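Local coordinates for acyl-CoA thioesterase II TesB2 (Mycobacterium marinum, PDB 3U0A) that hydrolyses acyl-CoA thioesters, probably those of fatty acids, to release the free acid and coenzyme A, at the interface of chains A and B. Numbering follows the deposited sequence. Chains: chain A/B, Acyl-CoA thioesterase II TesB2.

Contact 1: the interface of chains A and B. Residues chain A 205-206, 209, 212, 216, 251, 274-276; chain B 116-117.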
loop_
_atom_site.group_PDB
_atom_site.type_symbol
_atom_site.label_atom_id
_atom_site.label_comp_id
_atom_site.label_asym_id
_atom_site.label_seq_id
_atom_site.Cartn_x
_atom_site.Cartn_y
_atom_site.Cartn_z
ATOM N N ALA A 205 -5.910 -14.899 2.905
ATOM C CA ALA A 205 -6.103 -14.796 4.337
ATOM C C ALA A 205 -6.809 -16.043 4.907
ATOM O O ALA A 205 -6.584 -16.362 6.075
ATOM C CB ALA A 205 -6.872 -13.529 4.702
ATOM N N GLN A 206 -7.612 -16.754 4.087
ATOM C CA GLN A 206 -8.448 -17.839 4.612
ATOM C C GLN A 206 -7.832 -19.226 4.514
ATOM O O GLN A 206 -8.479 -20.207 4.868
ATOM C CB GLN A 206 -9.850 -17.855 3.972
ATOM C CG GLN A 206 -10.610 -16.527 4.017
ATOM C CD GLN A 206 -10.753 -15.982 5.424
ATOM O OE1 GLN A 206 -10.954 -16.742 6.400
ATOM N NE2 GLN A 206 -10.651 -14.658 5.547
ATOM N N HIS A 209 -7.851 -21.214 7.672
ATOM C CA HIS A 209 -9.001 -20.889 8.506
ATOM C C HIS A 209 -10.232 -21.453 7.941
ATOM O O HIS A 209 -11.285 -20.915 8.118
ATOM C CB HIS A 209 -9.162 -19.390 8.573
ATOM C CG HIS A 209 -8.036 -18.702 9.255
ATOM N ND1 HIS A 209 -7.656 -19.015 10.499
ATOM C CD2 HIS A 209 -7.216 -17.680 8.838
ATOM C CE1 HIS A 209 -6.625 -18.260 10.854
ATOM N NE2 HIS A 209 -6.352 -17.433 9.833
ATOM N N GLU A 212 -13.447 -21.897 9.937
ATOM C CA GLU A 212 -14.090 -20.682 10.438
ATOM C C GLU A 212 -14.797 -19.830 9.379
ATOM O O GLU A 212 -15.426 -18.856 9.736
ATOM C CB GLU A 212 -13.064 -19.822 11.200
ATOM N N LEU A 216 -17.625 -15.992 9.275
ATOM C CA LEU A 216 -16.970 -14.672 9.131
ATOM C C LEU A 216 -17.768 -13.592 8.408
ATOM O O LEU A 216 -18.502 -13.865 7.487
ATOM C CB LEU A 216 -15.633 -14.806 8.408
ATOM C CG LEU A 216 -14.424 -15.248 9.210
ATOM C CD1 LEU A 216 -13.237 -15.329 8.266
ATOM C CD2 LEU A 216 -14.170 -14.277 10.347
ATOM N N ALA A 251 -7.558 -8.810 8.216
ATOM C CA ALA A 251 -6.526 -9.654 7.670
ATOM C C ALA A 251 -5.796 -8.810 6.661
ATOM O O ALA A 251 -6.407 -8.095 5.903
ATOM C CB ALA A 251 -7.118 -10.889 7.009
ATOM N N THR A 274 -12.275 -9.458 8.255
ATOM C CA THR A 274 -12.417 -10.879 8.472
ATOM C C THR A 274 -12.831 -11.046 9.920
ATOM O O THR A 274 -12.053 -11.459 10.779
ATOM C CB THR A 274 -11.149 -11.666 8.131
ATOM O OG1 THR A 274 -10.065 -11.115 8.842
ATOM C CG2 THR A 274 -10.841 -11.645 6.639
ATOM N N ARG A 275 -14.099 -10.710 10.140
ATOM C CA ARG A 275 -14.655 -10.460 11.453
ATOM C C ARG A 275 -15.660 -11.516 11.969
ATOM O O ARG A 275 -16.597 -11.892 11.288
ATOM C CB ARG A 275 -15.333 -9.080 11.452
ATOM C CG ARG A 275 -15.875 -8.622 12.804
ATOM C CD ARG A 275 -16.305 -7.180 12.748
ATOM N NE ARG A 275 -17.437 -7.040 11.833
ATOM C CZ ARG A 275 -17.881 -5.910 11.289
ATOM N NH1 ARG A 275 -18.929 -5.969 10.470
ATOM N NH2 ARG A 275 -17.295 -4.740 11.528
ATOM N N TYR A 276 -15.427 -11.960 13.201
ATOM C CA TYR A 276 -16.399 -12.734 13.964
ATOM C C TYR A 276 -17.608 -11.859 14.393
ATOM O O TYR A 276 -17.444 -10.771 14.961
ATOM C CB TYR A 276 -15.753 -13.342 15.218
ATOM C CG TYR A 276 -14.669 -14.397 14.975
ATOM C CD1 TYR A 276 -14.663 -15.191 13.811
ATOM C CD2 TYR A 276 -13.664 -14.640 15.938
ATOM C CE1 TYR A 276 -13.689 -16.157 13.598
ATOM C CE2 TYR A 276 -12.686 -15.607 15.723
ATOM C CZ TYR A 276 -12.710 -16.361 14.545
ATOM O OH TYR A 276 -11.781 -17.342 14.276
ATOM N N GLY B 116 -11.693 -11.547 15.296
ATOM C CA GLY B 116 -11.615 -12.246 14.009
ATOM C C GLY B 116 -10.638 -13.411 13.961
ATOM O O GLY B 116 -10.228 -13.923 14.999
ATOM N N ILE B 117 -10.267 -13.840 12.761
ATOM C CA ILE B 117 -9.230 -14.871 12.572
ATOM C C ILE B 117 -7.855 -14.317 12.995
ATOM O O ILE B 117 -7.659 -13.075 13.046
ATOM C CB ILE B 117 -9.170 -15.417 11.120
ATOM C CG1 ILE B 117 -9.085 -14.278 10.096
ATOM C CG2 ILE B 117 -10.379 -16.285 10.842
ATOM C CD1 ILE B 117 -8.490 -14.665 8.772
#
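B:Ile117 presses its branched side chain against the imidazole of A:His209. Its CB stands over the centre of the ring, 3.7 Å from the centroid of A:His209, in a CH-pi contact. The terminal methyl CD1 reaches past this face towards the rim, 3.3 Å from A:His209 CD2. CG1 lies between the backbone N and the carbonyl carbon of B:Ile117 (chi1 51°), which leaves CG2 anti to that carbonyl carbon and splits the two branches. The CG1 branch crosses A:Thr274 at about a right angle, with CG1 3.9 Å from A:Thr274 CB, and carries CD1 on towards A:Gln206. CG2 turns instead to A:His209 CG and the phenol oxygen of A:Tyr276. Beside this tight centre, the B:Gly116 peptide lies over one face of the A:Tyr276 ring, its C 3.7 Å from the ring centroid but offset towards the rim. The packing slackens at two places: A:Leu216 CD1 stays 4.0 Å from B:Ile117 CG2, and A:Ala251 CB 4.4 Å from the tip, B:Ile117 CD1. A:Glu212, its side chain incomplete, lies beyond CG2. No polar pair bonds across; hydrophobic fit and ring faces hold the patch. In the fold, the B loop lies against 3-10 helix 201-206, the loop after it, A:Leu216, strands 250-259 and 264-275, and A:Tyr276 just past the last strand; B:Gly116 and A:Arg275 pair as antiparallel strands, with no backbone pair here at bonding distance.

Contact 2: the interface of chains A and B. Residues chain A 167, 169, 243-245; chain B 119-121, 264.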
loop_
_atom_site.group_PDB
_atom_site.type_symbol
_atom_site.label_atom_id
_atom_site.label_comp_id
_atom_site.label_asym_id
_atom_site.label_seq_id
_atom_site.Cartn_x
_atom_site.Cartn_y
_atom_site.Cartn_z
ATOM N N GLY A 167 8.896 -19.252 7.959
ATOM C CA GLY A 167 8.053 -18.644 8.948
ATOM C C GLY A 167 6.670 -18.186 8.501
ATOM O O GLY A 167 5.953 -17.604 9.296
ATOM N N ALA A 169 2.819 -17.970 7.591
ATOM C CA ALA A 169 1.573 -18.603 8.035
ATOM C C ALA A 169 0.649 -19.065 6.871
ATOM O O ALA A 169 -0.035 -20.085 6.979
ATOM C CB ALA A 169 0.814 -17.652 8.958
ATOM N N SER A 243 -0.695 -13.968 3.277
ATOM C CA SER A 243 -1.373 -13.220 4.301
ATOM C C SER A 243 -0.458 -13.206 5.501
ATOM O O SER A 243 -0.455 -14.135 6.281
ATOM C CB SER A 243 -2.704 -13.865 4.654
ATOM O OG SER A 243 -3.405 -13.077 5.603
ATOM N N PRO A 244 0.344 -12.140 5.644
ATOM C CA PRO A 244 1.320 -12.169 6.716
ATOM C C PRO A 244 0.688 -12.057 8.094
ATOM O O PRO A 244 1.341 -12.356 9.081
ATOM C CB PRO A 244 2.215 -10.978 6.409
ATOM C CG PRO A 244 1.391 -10.070 5.599
ATOM C CD PRO A 244 0.461 -10.923 4.817
ATOM N N SER A 245 -0.567 -11.656 8.188
ATOM C CA SER A 245 -1.155 -11.405 9.507
ATOM C C SER A 245 -2.653 -11.308 9.425
ATOM O O SER A 245 -3.177 -10.872 8.443
ATOM C CB SER A 245 -0.570 -10.107 10.094
ATOM O OG SER A 245 -0.912 -9.927 11.436
ATOM N N HIS B 119 -3.554 -14.952 12.701
ATOM C CA HIS B 119 -2.318 -15.595 12.353
ATOM C C HIS B 119 -1.202 -14.581 12.205
ATOM O O HIS B 119 -1.437 -13.384 12.228
ATOM C CB HIS B 119 -2.493 -16.468 11.099
ATOM C CG HIS B 119 -2.940 -15.720 9.878
ATOM N ND1 HIS B 119 -4.148 -15.916 9.313
ATOM C CD2 HIS B 119 -2.283 -14.772 9.087
ATOM C CE1 HIS B 119 -4.271 -15.121 8.224
ATOM N NE2 HIS B 119 -3.134 -14.419 8.087
ATOM N N GLN B 120 0.031 -15.066 12.060
ATOM C CA GLN B 120 1.192 -14.198 11.919
ATOM C C GLN B 120 2.399 -14.899 11.312
ATOM O O GLN B 120 2.777 -15.956 11.778
ATOM C CB GLN B 120 1.579 -13.680 13.286
ATOM C CG GLN B 120 2.379 -12.424 13.169
ATOM C CD GLN B 120 3.206 -12.160 14.390
ATOM O OE1 GLN B 120 2.752 -11.476 15.295
ATOM N NE2 GLN B 120 4.429 -12.697 14.424
ATOM N N ASP B 121 2.994 -14.316 10.273
ATOM C CA ASP B 121 4.352 -14.708 9.858
ATOM C C ASP B 121 5.330 -14.666 11.057
ATOM O O ASP B 121 5.222 -13.819 11.938
ATOM C CB ASP B 121 4.901 -13.803 8.752
ATOM C CG ASP B 121 4.267 -14.075 7.392
ATOM O OD1 ASP B 121 3.487 -15.066 7.279
ATOM O OD2 ASP B 121 4.570 -13.302 6.441
ATOM N N LEU B 264 4.602 -9.071 15.063
ATOM C CA LEU B 264 4.445 -8.135 13.930
ATOM C C LEU B 264 3.578 -6.914 14.328
ATOM O O LEU B 264 2.369 -7.023 14.491
ATOM C CB LEU B 264 3.828 -8.865 12.718
ATOM C CG LEU B 264 3.795 -8.147 11.351
ATOM C CD1 LEU B 264 5.163 -7.627 10.915
ATOM C CD2 LEU B 264 3.259 -9.118 10.301
HETATM O O HOH W 1 1.993 -15.938 5.488
#
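Strand 237-247 of chain A and the loop around A:Gly167 and A:Ala169 meet the short strand 119-120 of chain B, the loop at B:Asp121 and the start of B strand 264-275. In this acyl-CoA thioesterase of the C/M/P family, A:Ser245 and B:Gln120 form an antiparallel bridge that joins strands of the two subunits. Next to it, B:Asp121 N donates to A:Pro244 O over 2.8 Å, nearly straight at 168°. The carboxylate of B:Asp121 adds a side-chain grip: A:Ala169 N meets its OD1 at 3.0 Å, almost head-on to the C-O bond. B:Asp121 OD1 also takes part in a water bridge, 2.5 Å from water 1, a short distance that should carry little weight; the water in turn lies 3.1 Å from A:Ser243 O. The CA-CB edge of A:Pro244 lies against one face of this carboxylate, with A:Pro244 CA 3.6 Å from B:Asp121 CG. At the other end of the short strand, B:His119 turns its imidazole edge to A:Ser243, whose OG lies in the ring plane, 2.8 Å from B:His119 NE2; which of them donates is not decided. The hydroxyl is swung anti to its own backbone N (chi1 -176°), pointing it at the ring. Behind the bridge, B:Gln120 ties its own chain together. Its amide NE2 gives an in-plane bond to B:Asp121 O at 2.8 Å, while OE1 receives B:Leu264 N at 3.0 Å from above the carbonyl plane. These bonds would help hold B:Asp121 beside the start of strand 264-275. There B:Leu264 CD2 packs loosely on A:Ser245 CB.

Contact 1 and contact 2 have their C-alpha centres about 13 Å apart and are served by one stretch of chain B: the loop at B:Gly116 and B:Ile117 runs on into the short strand 119-120 and B:Asp121. The stretch is pinned apolarly in contact 1 and by hydrogen bonds in contact 2, with antiparallel pairing in each. Strand 264-275 serves both, by its end in chain A at contact 1 and its start in chain B at contact 2. Two-fold symmetry repeats the pair with chains exchanged, a reciprocal linkage consistent with a dimeric building block of the homotetramer.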